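Local coordinates for protein cryptochrome DASH, chloroplastic/mitochondrial (Arabidopsis thaliana, PDB 2J4D) that repairs cyclobutane pyrimidine dimers in single-stranded DNA, using FAD and a methenyltetrahydrofolate light antenna, and may also act as a photoreceptor, at residues Gly348-Gln353 / Asn440-Asp445; Phe400-Met405 / Tyr434-Gly439; Phe185-Leu190 / Leu335-Gly340; Trp356-Lys361 / Gly406-Met411. One frame throughout, in Å; residues are numbered along the deposited sequence.

Interaction 1: residues Gly348-Gln353 / Asn440-Asp445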
loop_
_atom_site.group_PDB
_atom_site.type_symbol
_atom_site.label_atom_id
_atom_site.label_comp_id
_atom_site.label_asym_id
_atom_site.label_seq_id
_atom_site.Cartn_x
_atom_site.Cartn_y
_atom_site.Cartn_z
ATOM N N GLY A 348 -15.823 -5.985 -14.850
ATOM C CA GLY A 348 -15.812 -5.195 -13.629
ATOM C C GLY A 348 -17.114 -5.194 -12.853
ATOM O O GLY A 348 -18.031 -5.944 -13.173
ATOM N N PRO A 349 -17.219 -4.363 -11.805
ATOM C CA PRO A 349 -18.435 -4.280 -10.993
ATOM C C PRO A 349 -19.647 -3.924 -11.853
ATOM O O PRO A 349 -20.765 -4.353 -11.576
ATOM C CB PRO A 349 -18.097 -3.187 -9.983
ATOM C CG PRO A 349 -16.612 -3.361 -9.793
ATOM C CD PRO A 349 -16.134 -3.558 -11.214
ATOM N N ARG A 350 -19.417 -3.137 -12.899
ATOM C CA ARG A 350 -20.492 -2.736 -13.793
ATOM C C ARG A 350 -20.934 -3.929 -14.653
ATOM O O ARG A 350 -21.996 -3.895 -15.274
ATOM C CB ARG A 350 -20.031 -1.567 -14.679
ATOM C CG ARG A 350 -21.171 -0.753 -15.294
ATOM C CD ARG A 350 -20.664 0.353 -16.225
ATOM N NE ARG A 350 -19.834 1.336 -15.533
ATOM C CZ ARG A 350 -19.303 2.410 -16.111
ATOM N NH1 ARG A 350 -19.515 2.648 -17.400
ATOM N NH2 ARG A 350 -18.559 3.250 -15.401
ATOM N N ASN A 351 -20.115 -4.981 -14.661
ATOM C CA ASN A 351 -20.378 -6.208 -15.426
ATOM C C ASN A 351 -20.707 -5.862 -16.876
ATOM O O ASN A 351 -21.690 -6.319 -17.458
ATOM C CB ASN A 351 -21.510 -7.005 -14.790
ATOM C CG ASN A 351 -21.345 -8.491 -14.999
ATOM O OD1 ASN A 351 -20.699 -8.925 -15.952
ATOM N ND2 ASN A 351 -21.939 -9.287 -14.112
ATOM N N VAL A 352 -19.797 -5.074 -17.428
ATOM C CA VAL A 352 -19.813 -4.490 -18.767
ATOM C C VAL A 352 -19.363 -5.223 -20.022
ATOM O O VAL A 352 -18.533 -6.127 -19.993
ATOM C CB VAL A 352 -18.913 -3.208 -18.767
ATOM C CG1 VAL A 352 -18.526 -2.800 -20.172
ATOM C CG2 VAL A 352 -19.624 -2.077 -18.103
ATOM N N GLN A 353 -19.975 -4.796 -21.122
ATOM C CA GLN A 353 -19.528 -5.179 -22.470
ATOM C C GLN A 353 -18.909 -6.547 -22.746
ATOM O O GLN A 353 -19.027 -7.484 -21.966
ATOM C CB GLN A 353 -18.498 -4.105 -22.816
ATOM C CG GLN A 353 -18.256 -3.783 -24.247
ATOM C CD GLN A 353 -18.841 -2.439 -24.561
ATOM O OE1 GLN A 353 -18.315 -1.699 -25.387
ATOM N NE2 GLN A 353 -19.948 -2.107 -23.894
ATOM N N ASN A 440 -18.614 1.312 -10.983
ATOM C CA ASN A 440 -20.003 1.752 -10.988
ATOM C C ASN A 440 -20.268 3.237 -10.874
ATOM O O ASN A 440 -21.329 3.652 -10.403
ATOM C CB ASN A 440 -20.797 0.984 -9.934
ATOM C CG ASN A 440 -21.241 -0.383 -10.431
ATOM O OD1 ASN A 440 -21.285 -1.344 -9.667
ATOM N ND2 ASN A 440 -21.577 -0.471 -11.714
ATOM N N ASP A 441 -19.298 4.054 -11.269
ATOM C CA ASP A 441 -19.542 5.481 -11.272
ATOM C C ASP A 441 -19.197 5.940 -12.674
ATOM O O ASP A 441 -18.058 6.291 -12.976
ATOM C CB ASP A 441 -18.696 6.258 -10.282
ATOM C CG ASP A 441 -19.144 7.714 -10.185
ATOM O OD1 ASP A 441 -20.045 8.090 -10.965
ATOM O OD2 ASP A 441 -18.626 8.475 -9.355
ATOM N N PRO A 442 -20.194 5.924 -13.565
ATOM C CA PRO A 442 -20.052 6.329 -14.960
ATOM C C PRO A 442 -19.583 7.773 -15.102
ATOM O O PRO A 442 -19.035 8.144 -16.138
ATOM C CB PRO A 442 -21.449 6.097 -15.526
ATOM C CG PRO A 442 -21.920 4.891 -14.729
ATOM C CD PRO A 442 -21.522 5.335 -13.333
ATOM N N ARG A 443 -19.794 8.579 -14.070
ATOM C CA ARG A 443 -19.357 9.962 -14.163
ATOM C C ARG A 443 -17.835 10.057 -14.061
ATOM O O ARG A 443 -17.267 11.152 -14.128
ATOM C CB ARG A 443 -20.006 10.802 -13.064
ATOM C CG ARG A 443 -21.513 10.677 -13.047
ATOM C CD ARG A 443 -22.080 10.899 -11.644
ATOM N NE ARG A 443 -22.586 9.674 -11.012
ATOM C CZ ARG A 443 -23.286 8.729 -11.638
ATOM N NH1 ARG A 443 -23.564 8.838 -12.933
ATOM N NH2 ARG A 443 -23.759 7.697 -10.952
ATOM N N GLU A 444 -17.172 8.914 -13.923
ATOM C CA GLU A 444 -15.721 8.926 -13.813
ATOM C C GLU A 444 -15.033 8.354 -15.056
ATOM O O GLU A 444 -13.803 8.313 -15.127
ATOM C CB GLU A 444 -15.278 8.156 -12.561
ATOM C CG GLU A 444 -15.700 8.760 -11.199
ATOM C CD GLU A 444 -15.193 10.178 -10.954
ATOM O OE1 GLU A 444 -15.856 11.142 -11.393
ATOM O OE2 GLU A 444 -14.129 10.328 -10.320
ATOM N N ASP A 445 -15.838 7.938 -16.034
ATOM C CA ASP A 445 -15.347 7.377 -17.301
ATOM C C ASP A 445 -14.699 8.442 -18.170
ATOM O O ASP A 445 -15.403 9.224 -18.812
ATOM C CB ASP A 445 -16.497 6.791 -18.116
ATOM C CG ASP A 445 -17.100 5.565 -17.483
ATOM O OD1 ASP A 445 -16.754 5.261 -16.321
ATOM O OD2 ASP A 445 -17.927 4.906 -18.154
#
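The guanidinium of R350 meets the carboxylate of D445 end-on and tip to tip. R350 NH1 donates to D445 OD2 at 2.9 Å, and R350 NH2 to D445 OD1, also at 2.9 Å. The N-H...O angles of 160° and 155° are fairly straight, each oxygen offers its syn lone pair, and the two planes lie only 9° apart, so this is a nearly coplanar bidentate salt bridge. Above one face of the guanidinium, P442 CG stands 3.8 Å over the centre. Nearer the backbone, the amide of N440 slides past the R350 chain in the opposite direction, with N440 ND2 3.3 Å from R350 CA, while N440 OD1 faces P349 CB at 3.7 Å.

R350 CG is anti to the backbone N and the chain bends at chi3, which carries the tip across to D445. Its NE is taken by G439 O, and the R350 backbone bonds to V438. R350 lies in a type I turn from G348 to N351, closed by N351 N bonding to G348 O at 2.7 Å. A 3-10 turn at 442-444 presents D445. The contact thus joins the loop between helices 317-339 and 360-367 to the loop after helix 425-436, both in the FAD-binding region.

With two bonds to D445 and one to G439 O, the rotation of the guanidinium is largely fixed, and the pairing probably favours the ionised form of D445.

Interaction 2: residues Phe400-Met405 / Tyr434-Gly439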
loop_
_atom_site.group_PDB
_atom_site.type_symbol
_atom_site.label_atom_id
_atom_site.label_comp_id
_atom_site.label_asym_id
_atom_site.label_seq_id
_atom_site.Cartn_x
_atom_site.Cartn_y
_atom_site.Cartn_z
ATOM N N PHE A 400 -4.180 5.151 -21.420
ATOM C CA PHE A 400 -3.460 4.793 -22.636
ATOM C C PHE A 400 -3.577 3.304 -22.971
ATOM O O PHE A 400 -3.872 2.923 -24.115
ATOM C CB PHE A 400 -1.980 5.157 -22.508
ATOM C CG PHE A 400 -1.198 4.938 -23.773
ATOM C CD1 PHE A 400 -1.243 5.874 -24.804
ATOM C CD2 PHE A 400 -0.431 3.788 -23.943
ATOM C CE1 PHE A 400 -0.533 5.669 -25.986
ATOM C CE2 PHE A 400 0.284 3.571 -25.122
ATOM C CZ PHE A 400 0.232 4.515 -26.148
ATOM N N LEU A 401 -3.339 2.458 -21.975
ATOM C CA LEU A 401 -3.412 1.020 -22.189
ATOM C C LEU A 401 -4.791 0.564 -22.611
ATOM O O LEU A 401 -4.940 -0.245 -23.532
ATOM C CB LEU A 401 -3.005 0.267 -20.922
ATOM C CG LEU A 401 -3.050 -1.256 -21.089
ATOM C CD1 LEU A 401 -1.886 -1.879 -20.341
ATOM C CD2 LEU A 401 -4.387 -1.807 -20.599
ATOM N N VAL A 402 -5.803 1.085 -21.931
ATOM C CA VAL A 402 -7.178 0.712 -22.209
ATOM C C VAL A 402 -7.784 1.340 -23.460
ATOM O O VAL A 402 -8.371 0.645 -24.287
ATOM C CB VAL A 402 -8.100 1.071 -21.014
ATOM C CG1 VAL A 402 -9.564 0.858 -21.394
ATOM C CG2 VAL A 402 -7.736 0.224 -19.801
ATOM N N ARG A 403 -7.637 2.651 -23.593
ATOM C CA ARG A 403 -8.244 3.366 -24.708
ATOM C C ARG A 403 -7.422 3.542 -25.977
ATOM O O ARG A 403 -7.953 3.418 -27.076
ATOM C CB ARG A 403 -8.743 4.722 -24.207
ATOM C CG ARG A 403 -9.711 4.572 -23.037
ATOM C CD ARG A 403 -10.466 5.849 -22.717
ATOM N NE ARG A 403 -11.562 5.579 -21.787
ATOM C CZ ARG A 403 -11.385 5.239 -20.515
ATOM N NH1 ARG A 403 -10.156 5.141 -20.032
ATOM N NH2 ARG A 403 -12.426 4.976 -19.734
ATOM N N ASP A 404 -6.137 3.833 -25.837
ATOM C CA ASP A 404 -5.294 4.011 -27.008
ATOM C C ASP A 404 -4.797 2.679 -27.547
ATOM O O ASP A 404 -4.752 2.476 -28.759
ATOM C CB ASP A 404 -4.125 4.927 -26.669
ATOM C CG ASP A 404 -4.577 6.342 -26.368
ATOM O OD1 ASP A 404 -5.122 6.997 -27.287
ATOM O OD2 ASP A 404 -4.401 6.794 -25.215
ATOM N N MET A 405 -4.446 1.761 -26.648
ATOM C CA MET A 405 -3.956 0.451 -27.059
ATOM C C MET A 405 -5.061 -0.592 -27.169
ATOM O O MET A 405 -4.884 -1.616 -27.829
ATOM C CB MET A 405 -2.881 -0.046 -26.092
ATOM C CG MET A 405 -1.661 0.841 -26.047
ATOM S SD MET A 405 -0.375 0.134 -25.027
ATOM C CE MET A 405 0.559 -0.750 -26.226
ATOM N N TYR A 434 -12.083 1.889 -12.374
ATOM C CA TYR A 434 -12.519 3.256 -12.628
ATOM C C TYR A 434 -11.919 3.753 -13.942
ATOM O O TYR A 434 -12.642 4.161 -14.853
ATOM C CB TYR A 434 -12.081 4.173 -11.484
ATOM C CG TYR A 434 -13.149 4.390 -10.441
ATOM C CD1 TYR A 434 -13.836 3.310 -9.884
ATOM C CD2 TYR A 434 -13.483 5.674 -10.013
ATOM C CE1 TYR A 434 -14.830 3.501 -8.927
ATOM C CE2 TYR A 434 -14.474 5.878 -9.056
ATOM C CZ TYR A 434 -15.143 4.788 -8.518
ATOM O OH TYR A 434 -16.120 4.978 -7.568
ATOM N N GLY A 435 -10.592 3.708 -14.033
ATOM C CA GLY A 435 -9.913 4.156 -15.237
ATOM C C GLY A 435 -10.330 3.414 -16.493
ATOM O O GLY A 435 -10.371 3.991 -17.580
ATOM N N ALA A 436 -10.646 2.134 -16.350
ATOM C CA ALA A 436 -11.051 1.316 -17.482
ATOM C C ALA A 436 -12.527 1.516 -17.823
ATOM O O ALA A 436 -13.008 0.995 -18.825
ATOM C CB ALA A 436 -10.783 -0.150 -17.184
ATOM N N GLY A 437 -13.234 2.263 -16.982
ATOM C CA GLY A 437 -14.645 2.512 -17.209
ATOM C C GLY A 437 -15.561 1.343 -16.889
ATOM O O GLY A 437 -16.659 1.249 -17.440
ATOM N N VAL A 438 -15.129 0.448 -16.004
ATOM C CA VAL A 438 -15.953 -0.701 -15.642
ATOM C C VAL A 438 -16.384 -0.691 -14.170
ATOM O O VAL A 438 -16.884 -1.695 -13.648
ATOM C CB VAL A 438 -15.228 -2.032 -15.958
ATOM C CG1 VAL A 438 -14.915 -2.103 -17.448
ATOM C CG2 VAL A 438 -13.946 -2.149 -15.139
ATOM N N GLY A 439 -16.172 0.445 -13.512
ATOM C CA GLY A 439 -16.569 0.605 -12.123
ATOM C C GLY A 439 -18.007 1.088 -12.142
ATOM O O GLY A 439 -18.564 1.270 -13.223
#
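R403 and V402, adjacent on helix 391-404, approach the end of helix 425-436 in different ways, one polar and one apolar. The R403 side chain leaves with CG anti to the carbonyl carbon (chi1 -56°) and runs extended from CG to NE, which brings the guanidinium edge up to a backbone carbonyl. R403 NH1 donates to G435 O at 2.7 Å. The oxygen lies close to the guanidinium plane, and the nitrogen sits nearly along the C=O axis, with a C=O...N angle of 173°. R403 NH2 reaches the same G435 O at 3.1 Å, but that bond is bent to 132° and weak, so the grip is lopsided.

Alongside, V402 CG2 packs on A436 CB at 4.0 Å, where the two backbones come closest. W409 of helix 409-419 touches both V402 and A436 and so backs this apolar contact, whereas Y447 lies against R403.

G437, with positive phi and two bonds back into the last turn, one of them G437 N to Y434 O at 2.9 Å, ends the helix in a Schellman motif. In this helical FAD-binding domain, an arginine from a neighbouring helix claims a carbonyl of that last turn.

Interaction 3: residues Phe185-Leu190 / Leu335-Gly340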
loop_
_atom_site.group_PDB
_atom_site.type_symbol
_atom_site.label_atom_id
_atom_site.label_comp_id
_atom_site.label_asym_id
_atom_site.label_seq_id
_atom_site.Cartn_x
_atom_site.Cartn_y
_atom_site.Cartn_z
ATOM N N PHE A 185 -23.848 3.112 7.118
ATOM C CA PHE A 185 -24.460 2.090 6.271
ATOM C C PHE A 185 -23.624 0.816 6.290
ATOM O O PHE A 185 -22.427 0.863 6.574
ATOM C CB PHE A 185 -24.620 2.590 4.816
ATOM C CG PHE A 185 -23.555 3.576 4.370
ATOM C CD1 PHE A 185 -22.203 3.239 4.409
ATOM C CD2 PHE A 185 -23.912 4.850 3.935
ATOM C CE1 PHE A 185 -21.223 4.161 4.027
ATOM C CE2 PHE A 185 -22.942 5.782 3.550
ATOM C CZ PHE A 185 -21.592 5.437 3.597
ATOM N N ASP A 186 -24.252 -0.332 6.041
ATOM C CA ASP A 186 -23.488 -1.573 5.984
ATOM C C ASP A 186 -22.790 -1.463 4.634
ATOM O O ASP A 186 -23.328 -0.828 3.727
ATOM C CB ASP A 186 -24.398 -2.804 5.980
ATOM C CG ASP A 186 -23.606 -4.107 5.929
ATOM O OD1 ASP A 186 -23.061 -4.515 6.978
ATOM O OD2 ASP A 186 -23.503 -4.713 4.838
ATOM N N VAL A 187 -21.617 -2.077 4.483
ATOM C CA VAL A 187 -20.882 -1.982 3.220
ATOM C C VAL A 187 -21.625 -2.522 2.006
ATOM O O VAL A 187 -21.336 -2.134 0.873
ATOM C CB VAL A 187 -19.497 -2.670 3.309
ATOM C CG1 VAL A 187 -18.621 -1.923 4.307
ATOM C CG2 VAL A 187 -19.651 -4.124 3.721
ATOM N N PHE A 188 -22.579 -3.417 2.236
ATOM C CA PHE A 188 -23.373 -3.965 1.141
ATOM C C PHE A 188 -24.128 -2.816 0.481
ATOM O O PHE A 188 -24.462 -2.868 -0.697
ATOM C CB PHE A 188 -24.371 -5.000 1.672
ATOM C CG PHE A 188 -23.899 -6.420 1.541
ATOM C CD1 PHE A 188 -22.540 -6.714 1.480
ATOM C CD2 PHE A 188 -24.815 -7.466 1.484
ATOM C CE1 PHE A 188 -22.098 -8.034 1.363
ATOM C CE2 PHE A 188 -24.387 -8.790 1.368
ATOM C CZ PHE A 188 -23.025 -9.073 1.306
ATOM N N ASP A 189 -24.399 -1.774 1.257
ATOM C CA ASP A 189 -25.107 -0.617 0.730
ATOM C C ASP A 189 -24.202 0.598 0.611
ATOM O O ASP A 189 -24.647 1.737 0.754
ATOM C CB ASP A 189 -26.318 -0.300 1.605
ATOM C CG ASP A 189 -27.512 -1.169 1.263
ATOM O OD1 ASP A 189 -28.207 -0.866 0.267
ATOM O OD2 ASP A 189 -27.741 -2.165 1.977
ATOM N N LEU A 190 -22.924 0.352 0.353
ATOM C CA LEU A 190 -21.978 1.451 0.195
ATOM C C LEU A 190 -22.392 2.215 -1.063
ATOM O O LEU A 190 -22.744 1.604 -2.072
ATOM C CB LEU A 190 -20.562 0.902 -0.001
ATOM C CG LEU A 190 -19.408 1.894 0.134
ATOM C CD1 LEU A 190 -19.168 2.152 1.608
ATOM C CD2 LEU A 190 -18.143 1.333 -0.524
ATOM N N LEU A 335 -15.321 -0.764 -0.754
ATOM C CA LEU A 335 -15.880 -1.158 -2.042
ATOM C C LEU A 335 -15.449 -2.581 -2.409
ATOM O O LEU A 335 -16.199 -3.315 -3.053
ATOM C CB LEU A 335 -15.436 -0.161 -3.117
ATOM C CG LEU A 335 -16.249 0.041 -4.401
ATOM C CD1 LEU A 335 -17.722 0.260 -4.092
ATOM C CD2 LEU A 335 -15.691 1.253 -5.133
ATOM N N SER A 336 -14.251 -2.982 -1.989
ATOM C CA SER A 336 -13.782 -4.328 -2.300
ATOM C C SER A 336 -14.740 -5.348 -1.703
ATOM O O SER A 336 -14.986 -6.404 -2.291
ATOM C CB SER A 336 -12.357 -4.568 -1.767
ATOM O OG SER A 336 -12.315 -4.666 -0.350
ATOM N N ILE A 337 -15.294 -5.029 -0.538
ATOM C CA ILE A 337 -16.229 -5.935 0.109
ATOM C C ILE A 337 -17.532 -5.999 -0.672
ATOM O O ILE A 337 -18.051 -7.082 -0.955
ATOM C CB ILE A 337 -16.531 -5.491 1.550
ATOM C CG1 ILE A 337 -15.225 -5.419 2.346
ATOM C CG2 ILE A 337 -17.480 -6.487 2.208
ATOM C CD1 ILE A 337 -15.383 -4.864 3.751
ATOM N N LYS A 338 -18.067 -4.840 -1.029
ATOM C CA LYS A 338 -19.318 -4.820 -1.776
ATOM C C LYS A 338 -19.191 -5.495 -3.140
ATOM O O LYS A 338 -20.105 -6.193 -3.582
ATOM C CB LYS A 338 -19.804 -3.375 -1.967
ATOM C CG LYS A 338 -21.166 -3.266 -2.657
ATOM C CD LYS A 338 -21.562 -1.801 -2.885
ATOM C CE LYS A 338 -22.935 -1.700 -3.531
ATOM N NZ LYS A 338 -23.296 -0.300 -3.890
ATOM N N CYS A 339 -18.056 -5.305 -3.804
ATOM C CA CYS A 339 -17.861 -5.875 -5.141
ATOM C C CYS A 339 -17.432 -7.333 -5.192
ATOM O O CYS A 339 -17.715 -8.031 -6.166
ATOM C CB CYS A 339 -16.825 -5.060 -5.920
ATOM S SG CYS A 339 -17.290 -3.347 -6.257
ATOM N N GLY A 340 -16.731 -7.791 -4.166
ATOM C CA GLY A 340 -16.271 -9.162 -4.195
ATOM C C GLY A 340 -15.378 -9.340 -5.410
ATOM O O GLY A 340 -14.679 -8.402 -5.821
#
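At D186 the loop makes an Asx turn: F188 N donates to D186 OD2 at 3.1 Å, meeting the oxygen from above the carboxylate plane. The next residue, V187, turns toward helix 317-339 and sets its CG2 against I337 CG2 at 3.5 Å, the two side chains crossing obliquely. V187 O also lies 3.5 Å from K338 CB. F188 then offers its backbone, F188 O coming within 3.4 Å of K338 CE. L190 makes two contacts. Its CD2 packs on L335 CD1 at 3.7 Å, and L190 O receives K338 NZ at 2.7 Å, nearly along the C=O axis (C=O...N angle 165°). That bond is possible because K338 is fully extended, CG anti to the backbone N (chi1 -176°), so its methylenes run beside the loop. The same NZ forms a salt bridge with D192; K338, F188, D189 and D192 line a second folate pocket, distinct from that of H83, K89 and E149.

In the chain the loop follows strand 168-172 and precedes helix 194-204, whose F197 touches L190. V187 and L190 also rest on F334, and L190 on Y331, of helix 317-339, so the loop joins the alpha/beta domain to the FAD-binding region.

Interaction 4: residues Trp356-Lys361 / Gly406-Met411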
loop_
_atom_site.group_PDB
_atom_site.type_symbol
_atom_site.label_atom_id
_atom_site.label_comp_id
_atom_site.label_asym_id
_atom_site.label_seq_id
_atom_site.Cartn_x
_atom_site.Cartn_y
_atom_site.Cartn_z
ATOM N N TRP A 356 -11.949 -6.437 -25.929
ATOM C CA TRP A 356 -10.521 -6.521 -25.550
ATOM C C TRP A 356 -9.454 -7.503 -26.012
ATOM O O TRP A 356 -9.579 -8.732 -25.919
ATOM C CB TRP A 356 -10.503 -6.466 -24.024
ATOM C CG TRP A 356 -11.519 -5.539 -23.540
ATOM C CD1 TRP A 356 -12.671 -5.868 -22.900
ATOM C CD2 TRP A 356 -11.550 -4.124 -23.734
ATOM N NE1 TRP A 356 -13.432 -4.749 -22.689
ATOM C CE2 TRP A 356 -12.765 -3.661 -23.192
ATOM C CE3 TRP A 356 -10.671 -3.203 -24.316
ATOM C CZ2 TRP A 356 -13.128 -2.310 -23.215
ATOM C CZ3 TRP A 356 -11.031 -1.853 -24.343
ATOM C CH2 TRP A 356 -12.250 -1.420 -23.795
ATOM N N SER A 357 -8.378 -6.903 -26.494
ATOM C CA SER A 357 -7.172 -7.602 -26.984
ATOM C C SER A 357 -6.205 -7.921 -25.844
ATOM O O SER A 357 -6.193 -7.243 -24.816
ATOM C CB SER A 357 -6.417 -6.735 -28.012
ATOM O OG SER A 357 -5.100 -7.231 -28.262
ATOM N N GLN A 358 -5.395 -8.956 -26.041
ATOM C CA GLN A 358 -4.386 -9.355 -25.066
ATOM C C GLN A 358 -3.075 -9.485 -25.837
ATOM O O GLN A 358 -2.197 -10.273 -25.481
ATOM C CB GLN A 358 -4.764 -10.679 -24.401
ATOM C CG GLN A 358 -6.115 -10.636 -23.698
ATOM C CD GLN A 358 -6.374 -11.866 -22.840
ATOM O OE1 GLN A 358 -5.774 -12.928 -23.048
ATOM N NE2 GLN A 358 -7.280 -11.732 -21.873
ATOM N N ASP A 359 -2.972 -8.695 -26.905
ATOM C CA ASP A 359 -1.800 -8.662 -27.779
ATOM C C ASP A 359 -0.539 -8.530 -26.935
ATOM O O ASP A 359 -0.267 -7.467 -26.369
ATOM C CB ASP A 359 -1.897 -7.468 -28.734
ATOM C CG ASP A 359 -0.733 -7.399 -29.710
ATOM O OD1 ASP A 359 0.418 -7.666 -29.305
ATOM O OD2 ASP A 359 -0.969 -7.060 -30.888
ATOM N N GLN A 360 0.237 -9.607 -26.872
ATOM C CA GLN A 360 1.457 -9.629 -26.074
ATOM C C GLN A 360 2.473 -8.571 -26.504
ATOM O O GLN A 360 3.127 -7.952 -25.662
ATOM C CB GLN A 360 2.084 -11.024 -26.132
ATOM C CG GLN A 360 3.130 -11.299 -25.058
ATOM C CD GLN A 360 2.614 -11.049 -23.644
ATOM O OE1 GLN A 360 1.449 -11.314 -23.334
ATOM N NE2 GLN A 360 3.492 -10.550 -22.776
ATOM N N LYS A 361 2.596 -8.354 -27.811
ATOM C CA LYS A 361 3.539 -7.368 -28.325
ATOM C C LYS A 361 3.147 -5.966 -27.884
ATOM O O LYS A 361 3.992 -5.188 -27.435
ATOM C CB LYS A 361 3.603 -7.420 -29.853
ATOM C CG LYS A 361 4.965 -7.820 -30.398
ATOM C CD LYS A 361 5.127 -7.392 -31.853
ATOM C CE LYS A 361 5.013 -5.876 -31.991
ATOM N NZ LYS A 361 6.222 -5.264 -32.616
ATOM N N GLY A 406 -6.195 -0.333 -26.521
ATOM C CA GLY A 406 -7.311 -1.265 -26.567
ATOM C C GLY A 406 -7.070 -2.599 -25.875
ATOM O O GLY A 406 -7.699 -3.605 -26.212
ATOM N N LEU A 407 -6.179 -2.618 -24.889
ATOM C CA LEU A 407 -5.868 -3.864 -24.184
ATOM C C LEU A 407 -6.739 -4.194 -22.979
ATOM O O LEU A 407 -7.297 -3.312 -22.331
ATOM C CB LEU A 407 -4.403 -3.864 -23.734
ATOM C CG LEU A 407 -3.348 -3.843 -24.842
ATOM C CD1 LEU A 407 -1.960 -3.742 -24.232
ATOM C CD2 LEU A 407 -3.473 -5.102 -25.687
ATOM N N ASP A 408 -6.840 -5.492 -22.706
ATOM C CA ASP A 408 -7.572 -6.038 -21.562
ATOM C C ASP A 408 -6.963 -5.289 -20.370
ATOM O O ASP A 408 -5.768 -5.429 -20.107
ATOM C CB ASP A 408 -7.262 -7.542 -21.467
ATOM C CG ASP A 408 -7.983 -8.233 -20.331
ATOM O OD1 ASP A 408 -8.012 -7.689 -19.205
ATOM O OD2 ASP A 408 -8.510 -9.345 -20.566
ATOM N N TRP A 409 -7.772 -4.507 -19.658
ATOM C CA TRP A 409 -7.265 -3.710 -18.538
ATOM C C TRP A 409 -6.556 -4.484 -17.428
ATOM O O TRP A 409 -5.685 -3.945 -16.740
ATOM C CB TRP A 409 -8.389 -2.856 -17.925
ATOM C CG TRP A 409 -9.472 -3.620 -17.188
ATOM C CD1 TRP A 409 -10.655 -4.080 -17.702
ATOM C CD2 TRP A 409 -9.474 -3.986 -15.799
ATOM N NE1 TRP A 409 -11.392 -4.705 -16.718
ATOM C CE2 TRP A 409 -10.688 -4.664 -15.544
ATOM C CE3 TRP A 409 -8.563 -3.806 -14.748
ATOM C CZ2 TRP A 409 -11.018 -5.164 -14.275
ATOM C CZ3 TRP A 409 -8.891 -4.306 -13.482
ATOM C CH2 TRP A 409 -10.111 -4.976 -13.260
ATOM N N ARG A 410 -6.911 -5.749 -17.257
ATOM C CA ARG A 410 -6.293 -6.547 -16.208
ATOM C C ARG A 410 -4.812 -6.808 -16.491
ATOM O O ARG A 410 -4.051 -7.136 -15.587
ATOM C CB ARG A 410 -7.085 -7.848 -16.031
ATOM C CG ARG A 410 -8.549 -7.569 -15.653
ATOM C CD ARG A 410 -9.421 -8.788 -15.785
ATOM N NE ARG A 410 -9.397 -9.310 -17.143
ATOM C CZ ARG A 410 -9.778 -10.539 -17.471
ATOM N NH1 ARG A 410 -10.214 -11.373 -16.537
ATOM N NH2 ARG A 410 -9.706 -10.940 -18.730
ATOM N N MET A 411 -4.393 -6.654 -17.743
ATOM C CA MET A 411 -2.989 -6.854 -18.049
ATOM C C MET A 411 -2.243 -5.720 -17.365
ATOM O O MET A 411 -1.181 -5.925 -16.776
ATOM C CB MET A 411 -2.741 -6.812 -19.559
ATOM C CG MET A 411 -3.303 -8.002 -20.291
ATOM S SD MET A 411 -2.895 -7.950 -22.037
ATOM C CE MET A 411 -1.413 -8.942 -22.050
HETATM O O HOH W 1 -10.004 -9.930 -22.683
#
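The loops leading into helices 360-367 and 409-419, each ending in an aspartate N-cap, are joined by a single beta bridge between S357 and L407. The pattern is that of a parallel bridge, since S357 bonds to the residues before and after L407. D408 N donates to S357 O at 2.8 Å, nearly along the C=O axis, while S357 N to G406 O is long and weak at 3.4 Å. The ring of W356 puts its edge to the 406-408 backbone, with W356 CE3 3.5 Å from G406 O.

The polar centre is D408. Its CG is anti to the backbone N (chi1 -179°), which folds the carboxylate over its own helix start: R410 N donates to D408 OD1 at 3.0 Å through the anti lone pair. R410 adds a side-on salt bridge, R410 NE to D408 OD1 and R410 NH2 to D408 OD2 at 2.7 Å, both through syn lone pairs. Q358, extended beside D408, brings Q358 NE2 to D408 OD2 at 3.0 Å from above the carboxylate plane, and a water donates to OD2 as well. So many donors probably keep D408 ionised.

M411 SD lies 3.7 Å from Q358 CA. S357 OG accepts D359 N in an ST turn, and D359 OD1 caps L362 N. Two N-capped helix starts are thus bridged within the helical FAD-binding region.

Interactions 1, 2 and 4 all fall within the FAD-binding region, where interaction 2 touches both 1 and 4, which do not touch each other. Interaction 3 ties that region to the alpha/beta domain and lies far from interactions 2 and 4, about 23 and 29 Å between centres. Interactions 1 and 2 are surface contacts; interactions 3 and 4 are partly buried. In interaction 1 the arginine pairs with a carboxylate, in interaction 2 with a helix-end carbonyl; a lysine reaches a loop carbonyl in interaction 3, and interaction 4 adds a backbone bridge to side-chain bonds. V402 O rests on W356 CZ3 between interactions 2 and 4. Interaction 3 touches interaction 1 only where C339 SG meets P349 CG.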